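Local coordinates for EGF family domain-containing protein (Toxoplasma gondii, PDB 4Z81), which probably acts at the parasite surface in attachment to or invasion of host cells, as apical membrane antigen 1 proteins do, and carries an EGF-like domain, at residues E348-V353 against I456-D461; L28-D33 against T336-E341. All coordinates share one frame; numbering follows the deposited sequence.

Overall arrangement
Two contacts follow one another along the chain, neither nested nor crossed. Interaction 2 closes first: L28-D33, on outer strand 27-30 of the N-terminal three-stranded sheet, meets T336-E341 after an intervening 302 residues, bringing that sheet against the turn that leads into helix 340-343. Only six residues separate T336-E341 from E348-V353, where interaction 1 opens. Its 102-residue loop contains the four-stranded sheet from 371-377 to 443-447 and ends when I456-D461, on the way to the EGF-like region near the C terminus, returns to the segment that runs into strand 353-359. The centres of interactions 1 and 2 lie about 27 Å apart, and the nearest atoms of interactions 1 and 2 about 10 Å.

Interaction 1: E348-V353 against I456-D461; sequences EPLKNV and IAIDPD
Leu350 and Ile458 pair through their backbones in a single parallel beta bridge, their CA atoms 5.1 Å apart: Ile458 N donates to Pro349 O (2.9 Å, 164° at the hydrogen) and Ile458 O accepts from Lys351 N (2.9 Å). The second donor is tilted 35° from the carbonyl plane, and Leu350 CA adds a CA-H...O contact to the same oxygen. Lys351 leans over this link. With chi1 at 57°, its CG sits between backbone N and carbonyl carbon and lies 3.4 Å from Ile458 O, while CB abuts the methyl of Ala457. From there the extended chain carries CE across the carboxylate of Asp459; Lys351 NZ stays 4.4 Å from Asp459 OD2, beyond a salt bridge. The carboxylate is instead tied in by water, since OD1 accepts from two molecules, one also donating to Lys351 O and the other to Asn352 OD1. At one end Glu348, bent at chi2, lays CB and CG against Ile456 O and the CG2 branch of Ile458. At the other, Val353 CG1 touches the CG corner of the Pro460 ring at 3.9 Å. Leu350 also has backbone hydrogen bonding with Ala445 of strand 443-447, so the incoming segment flanks a chain already joined to that strand: a one-residue parallel bridge beside the sheet that follows 348-353.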
loop_
_atom_site.group_PDB
_atom_site.type_symbol
_atom_site.label_atom_id
_atom_site.label_comp_id
_atom_site.label_asym_id
_atom_site.label_seq_id
_atom_site.Cartn_x
_atom_site.Cartn_y
_atom_site.Cartn_z
ATOM N N GLU A 348 6.588 1.855 -10.300
ATOM C CA GLU A 348 7.439 1.105 -11.212
ATOM C C GLU A 348 8.804 0.793 -10.607
ATOM O O GLU A 348 9.355 1.603 -9.865
ATOM C CB GLU A 348 7.631 1.883 -12.515
ATOM C CG GLU A 348 6.338 2.360 -13.168
ATOM C CD GLU A 348 5.826 3.671 -12.598
ATOM O OE1 GLU A 348 6.306 4.096 -11.527
ATOM O OE2 GLU A 348 4.937 4.281 -13.225
ATOM N N PRO A 349 9.357 -0.391 -10.923
ATOM C CA PRO A 349 10.773 -0.623 -10.620
ATOM C C PRO A 349 11.654 0.310 -11.432
ATOM O O PRO A 349 11.162 0.935 -12.371
ATOM C CB PRO A 349 10.997 -2.081 -11.036
ATOM C CG PRO A 349 9.640 -2.685 -11.074
ATOM C CD PRO A 349 8.719 -1.592 -11.490
ATOM N N LEU A 350 12.931 0.395 -11.075
ATOM C CA LEU A 350 13.871 1.254 -11.782
ATOM C C LEU A 350 14.781 0.417 -12.662
ATOM O O LEU A 350 15.577 -0.374 -12.161
ATOM C CB LEU A 350 14.704 2.074 -10.796
ATOM C CG LEU A 350 13.914 2.823 -9.721
ATOM C CD1 LEU A 350 14.865 3.556 -8.784
ATOM C CD2 LEU A 350 12.927 3.793 -10.354
ATOM N N LYS A 351 14.659 0.586 -13.975
ATOM C CA LYS A 351 15.457 -0.192 -14.915
ATOM C C LYS A 351 16.860 0.379 -15.062
ATOM O O LYS A 351 17.065 1.595 -15.008
ATOM C CB LYS A 351 14.779 -0.252 -16.288
ATOM C CG LYS A 351 14.489 1.102 -16.912
ATOM C CD LYS A 351 13.982 0.948 -18.338
ATOM C CE LYS A 351 13.588 2.281 -18.947
ATOM N NZ LYS A 351 13.255 2.143 -20.395
ATOM N N ASN A 352 17.818 -0.525 -15.235
ATOM C CA ASN A 352 19.196 -0.178 -15.551
ATOM C C ASN A 352 19.900 0.657 -14.490
ATOM O O ASN A 352 20.755 1.477 -14.820
ATOM C CB ASN A 352 19.247 0.566 -16.889
ATOM C CG ASN A 352 18.626 -0.229 -18.021
ATOM O OD1 ASN A 352 17.673 0.215 -18.660
ATOM N ND2 ASN A 352 19.165 -1.415 -18.273
ATOM N N VAL A 353 19.556 0.450 -13.222
ATOM C CA VAL A 353 20.285 1.098 -12.137
ATOM C C VAL A 353 20.504 0.162 -10.954
ATOM O O VAL A 353 19.819 -0.855 -10.814
ATOM C CB VAL A 353 19.572 2.371 -11.640
ATOM C CG1 VAL A 353 19.739 3.498 -12.651
ATOM C CG2 VAL A 353 18.101 2.101 -11.358
ATOM N N ILE A 456 7.360 -2.933 -16.741
ATOM C CA ILE A 456 6.876 -1.555 -16.592
ATOM C C ILE A 456 7.932 -0.633 -15.966
ATOM O O ILE A 456 7.637 0.511 -15.617
ATOM C CB ILE A 456 5.581 -1.494 -15.735
ATOM C CG1 ILE A 456 5.870 -1.803 -14.262
ATOM C CG2 ILE A 456 4.536 -2.455 -16.290
ATOM C CD1 ILE A 456 4.686 -1.580 -13.341
ATOM N N ALA A 457 9.157 -1.132 -15.824
ATOM C CA ALA A 457 10.221 -0.381 -15.158
ATOM C C ALA A 457 10.502 0.952 -15.851
ATOM O O ALA A 457 10.336 1.081 -17.064
ATOM C CB ALA A 457 11.486 -1.218 -15.096
ATOM N N ILE A 458 10.916 1.944 -15.067
ATOM C CA ILE A 458 11.209 3.274 -15.595
ATOM C C ILE A 458 12.608 3.720 -15.207
ATOM O O ILE A 458 13.259 3.092 -14.379
ATOM C CB ILE A 458 10.195 4.326 -15.088
ATOM C CG1 ILE A 458 10.282 4.463 -13.565
ATOM C CG2 ILE A 458 8.789 3.951 -15.530
ATOM C CD1 ILE A 458 9.426 5.572 -12.987
ATOM N N ASP A 459 13.057 4.815 -15.811
ATOM C CA ASP A 459 14.312 5.443 -15.429
ATOM C C ASP A 459 14.093 6.330 -14.211
ATOM O O ASP A 459 13.046 6.965 -14.091
ATOM C CB ASP A 459 14.874 6.282 -16.578
ATOM C CG ASP A 459 15.383 5.440 -17.724
ATOM O OD1 ASP A 459 16.041 4.409 -17.465
ATOM O OD2 ASP A 459 15.128 5.815 -18.885
ATOM N N PRO A 460 15.075 6.382 -13.299
ATOM C CA PRO A 460 14.970 7.350 -12.208
ATOM C C PRO A 460 15.267 8.749 -12.723
ATOM O O PRO A 460 15.653 8.892 -13.883
ATOM C CB PRO A 460 16.042 6.885 -11.224
ATOM C CG PRO A 460 17.080 6.275 -12.095
ATOM C CD PRO A 460 16.335 5.620 -13.234
ATOM N N ASP A 461 15.096 9.768 -11.890
ATOM C CA ASP A 461 15.565 11.089 -12.265
ATOM C C ASP A 461 17.088 11.037 -12.300
ATOM O O ASP A 461 17.716 10.453 -11.417
ATOM C CB ASP A 461 15.077 12.162 -11.295
ATOM C CG ASP A 461 15.259 13.562 -11.845
ATOM O OD1 ASP A 461 16.400 14.068 -11.825
ATOM O OD2 ASP A 461 14.261 14.156 -12.306
HETATM O O HOH W 1 17.890 4.087 -15.783
HETATM O O HOH W 2 16.986 2.761 -19.397
#

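Interaction 2: L28-D33 against T336-E341; sequences LIWDKD and TRPDHE
Leu28 and Arg337 mark the closest backbone approach, CA to CA 7.6 Å, where strand 27-30 passes a type I turn running from Arg337 to His340; the turn's own His340 N to Arg337 O bond is weak, and the two segments share none. Side chains of the strand fill the gap. Leu28 points at the turn and sets CD2 against Arg337 CA and CB, the methyl lying 3.8 Å from Arg337 CB, and the two side chains cross obliquely. Both chi angles of this leucine are near 80°, a fold that leaves its other methyl, CD1, over the centre of the Trp30 indole, 3.7 Å above the plane. Trp30 presents an edge to the second segment: CH2 comes to 3.4 Å from Thr336 O, which lies near the ring plane, and the same atom touches Pro338 CD at 4.2 Å. His335 stacks on this indole and Arg260 makes a cation-pi contact with it, so the ring has several partners besides these. A salt bridge spans the turn from within. Arg337 grips Asp339 side-on, NE to OD1 (2.6 Å, 173° at the hydrogen) and NH2 to OD2 (3.1 Å), with both oxygens used on their syn sides and lying in the guanidinium plane; NH1 is spent on Asn24 O. Farther along the first segment, Asp31 OD1 accepts from Asp33 N in an Asx turn just after the strand. Pro338 also touches Tyr45 and Trp47 of strand 43-51, and its carbonyl, like the Glu341 carboxylate, binds Arg40 of strand 36-40. The arrangement is thus a beta turn, spanned by an Arg-Asp salt bridge, buried against all three strands of the N-terminal antiparallel sheet.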
loop_
_atom_site.group_PDB
_atom_site.type_symbol
_atom_site.label_atom_id
_atom_site.label_comp_id
_atom_site.label_asym_id
_atom_site.label_seq_id
_atom_site.Cartn_x
_atom_site.Cartn_y
_atom_site.Cartn_z
ATOM N N LEU A 28 0.426 7.802 10.522
ATOM C CA LEU A 28 -0.090 9.154 10.694
ATOM C C LEU A 28 -1.565 9.142 11.053
ATOM O O LEU A 28 -2.300 8.205 10.726
ATOM C CB LEU A 28 0.153 10.004 9.435
ATOM C CG LEU A 28 -0.743 9.901 8.197
ATOM C CD1 LEU A 28 -2.050 10.702 8.319
ATOM C CD2 LEU A 28 0.025 10.369 6.970
ATOM N N ILE A 29 -1.979 10.190 11.754
ATOM C CA ILE A 29 -3.387 10.454 12.005
ATOM C C ILE A 29 -3.682 11.884 11.577
ATOM O O ILE A 29 -2.823 12.761 11.676
ATOM C CB ILE A 29 -3.765 10.244 13.489
ATOM C CG1 ILE A 29 -2.940 11.161 14.397
ATOM C CG2 ILE A 29 -3.560 8.782 13.879
ATOM C CD1 ILE A 29 -3.431 11.216 15.833
ATOM N N TRP A 30 -4.890 12.115 11.083
ATOM C CA TRP A 30 -5.293 13.456 10.702
ATOM C C TRP A 30 -5.552 14.269 11.964
ATOM O O TRP A 30 -6.186 13.795 12.907
ATOM C CB TRP A 30 -6.517 13.404 9.797
ATOM C CG TRP A 30 -6.288 12.495 8.629
ATOM C CD1 TRP A 30 -6.902 11.303 8.386
ATOM C CD2 TRP A 30 -5.349 12.688 7.566
ATOM N NE1 TRP A 30 -6.416 10.748 7.228
ATOM C CE2 TRP A 30 -5.460 11.579 6.705
ATOM C CE3 TRP A 30 -4.429 13.697 7.255
ATOM C CZ2 TRP A 30 -4.689 11.447 5.555
ATOM C CZ3 TRP A 30 -3.664 13.567 6.107
ATOM C CH2 TRP A 30 -3.796 12.451 5.273
ATOM N N ASP A 31 -5.031 15.489 11.980
ATOM C CA ASP A 31 -5.011 16.301 13.188
ATOM C C ASP A 31 -4.703 17.752 12.830
ATOM O O ASP A 31 -3.583 18.083 12.437
ATOM C CB ASP A 31 -3.976 15.749 14.176
ATOM C CG ASP A 31 -3.912 16.537 15.474
ATOM O OD1 ASP A 31 -4.835 17.335 15.746
ATOM O OD2 ASP A 31 -2.936 16.343 16.230
ATOM N N LYS A 32 -5.705 18.614 12.961
ATOM C CA LYS A 32 -5.548 20.026 12.614
ATOM C C LYS A 32 -4.633 20.755 13.581
ATOM O O LYS A 32 -4.231 21.892 13.328
ATOM C CB LYS A 32 -6.905 20.715 12.569
ATOM C CG LYS A 32 -7.626 20.513 11.250
ATOM C CD LYS A 32 -9.055 21.025 11.290
ATOM C CE LYS A 32 -9.614 21.224 9.884
ATOM N NZ LYS A 32 -9.176 20.161 8.931
ATOM N N ASP A 33 -4.300 20.085 14.680
ATOM C CA ASP A 33 -3.291 20.577 15.603
ATOM C C ASP A 33 -1.943 19.889 15.353
ATOM O O ASP A 33 -1.040 19.972 16.189
ATOM C CB ASP A 33 -3.711 20.353 17.058
ATOM C CG ASP A 33 -4.913 21.196 17.473
ATOM O OD1 ASP A 33 -5.168 22.249 16.844
ATOM O OD2 ASP A 33 -5.609 20.803 18.446
ATOM N N THR A 336 -2.929 7.749 4.232
ATOM C CA THR A 336 -1.876 7.877 3.230
ATOM C C THR A 336 -1.389 9.318 3.234
ATOM O O THR A 336 -2.193 10.249 3.301
ATOM C CB THR A 336 -2.390 7.467 1.832
ATOM O OG1 THR A 336 -2.688 6.065 1.834
ATOM C CG2 THR A 336 -1.364 7.759 0.743
ATOM N N ARG A 337 -0.077 9.512 3.185
ATOM C CA ARG A 337 0.466 10.864 3.272
ATOM C C ARG A 337 0.313 11.588 1.934
ATOM O O ARG A 337 0.572 11.012 0.880
ATOM C CB ARG A 337 1.929 10.837 3.723
ATOM C CG ARG A 337 2.883 10.061 2.838
ATOM C CD ARG A 337 4.257 9.976 3.494
ATOM N NE ARG A 337 4.798 11.305 3.772
ATOM C CZ ARG A 337 5.694 11.582 4.718
ATOM N NH1 ARG A 337 6.170 10.627 5.509
ATOM N NH2 ARG A 337 6.111 12.829 4.883
ATOM N N PRO A 338 -0.131 12.858 1.974
ATOM C CA PRO A 338 -0.483 13.585 0.752
ATOM C C PRO A 338 0.727 13.983 -0.085
ATOM O O PRO A 338 0.553 14.469 -1.201
ATOM C CB PRO A 338 -1.206 14.824 1.287
ATOM C CG PRO A 338 -0.626 15.043 2.624
ATOM C CD PRO A 338 -0.344 13.683 3.178
ATOM N N ASP A 339 1.924 13.768 0.452
ATOM C CA ASP A 339 3.167 14.105 -0.233
ATOM C C ASP A 339 3.920 12.849 -0.676
ATOM O O ASP A 339 5.146 12.862 -0.815
ATOM C CB ASP A 339 4.049 14.951 0.687
ATOM C CG ASP A 339 4.333 14.264 2.011
ATOM O OD1 ASP A 339 3.812 13.148 2.229
ATOM O OD2 ASP A 339 5.063 14.844 2.844
ATOM N N HIS A 340 3.184 11.767 -0.910
ATOM C CA HIS A 340 3.810 10.468 -1.151
ATOM C C HIS A 340 4.645 10.400 -2.434
ATOM O O HIS A 340 5.596 9.625 -2.507
ATOM C CB HIS A 340 2.747 9.369 -1.179
ATOM C CG HIS A 340 1.790 9.473 -2.324
ATOM N ND1 HIS A 340 1.934 8.738 -3.481
ATOM C CD2 HIS A 340 0.668 10.213 -2.485
ATOM C CE1 HIS A 340 0.942 9.022 -4.306
ATOM N NE2 HIS A 340 0.160 9.916 -3.727
ATOM N N GLU A 341 4.315 11.205 -3.439
ATOM C CA GLU A 341 5.090 11.181 -4.680
ATOM C C GLU A 341 6.555 11.554 -4.445
ATOM O O GLU A 341 7.438 11.090 -5.167
ATOM C CB GLU A 341 4.492 12.119 -5.727
ATOM C CG GLU A 341 3.204 11.617 -6.361
ATOM C CD GLU A 341 1.958 12.069 -5.623
ATOM O OE1 GLU A 341 2.077 12.580 -4.487
ATOM O OE2 GLU A 341 0.855 11.912 -6.187
#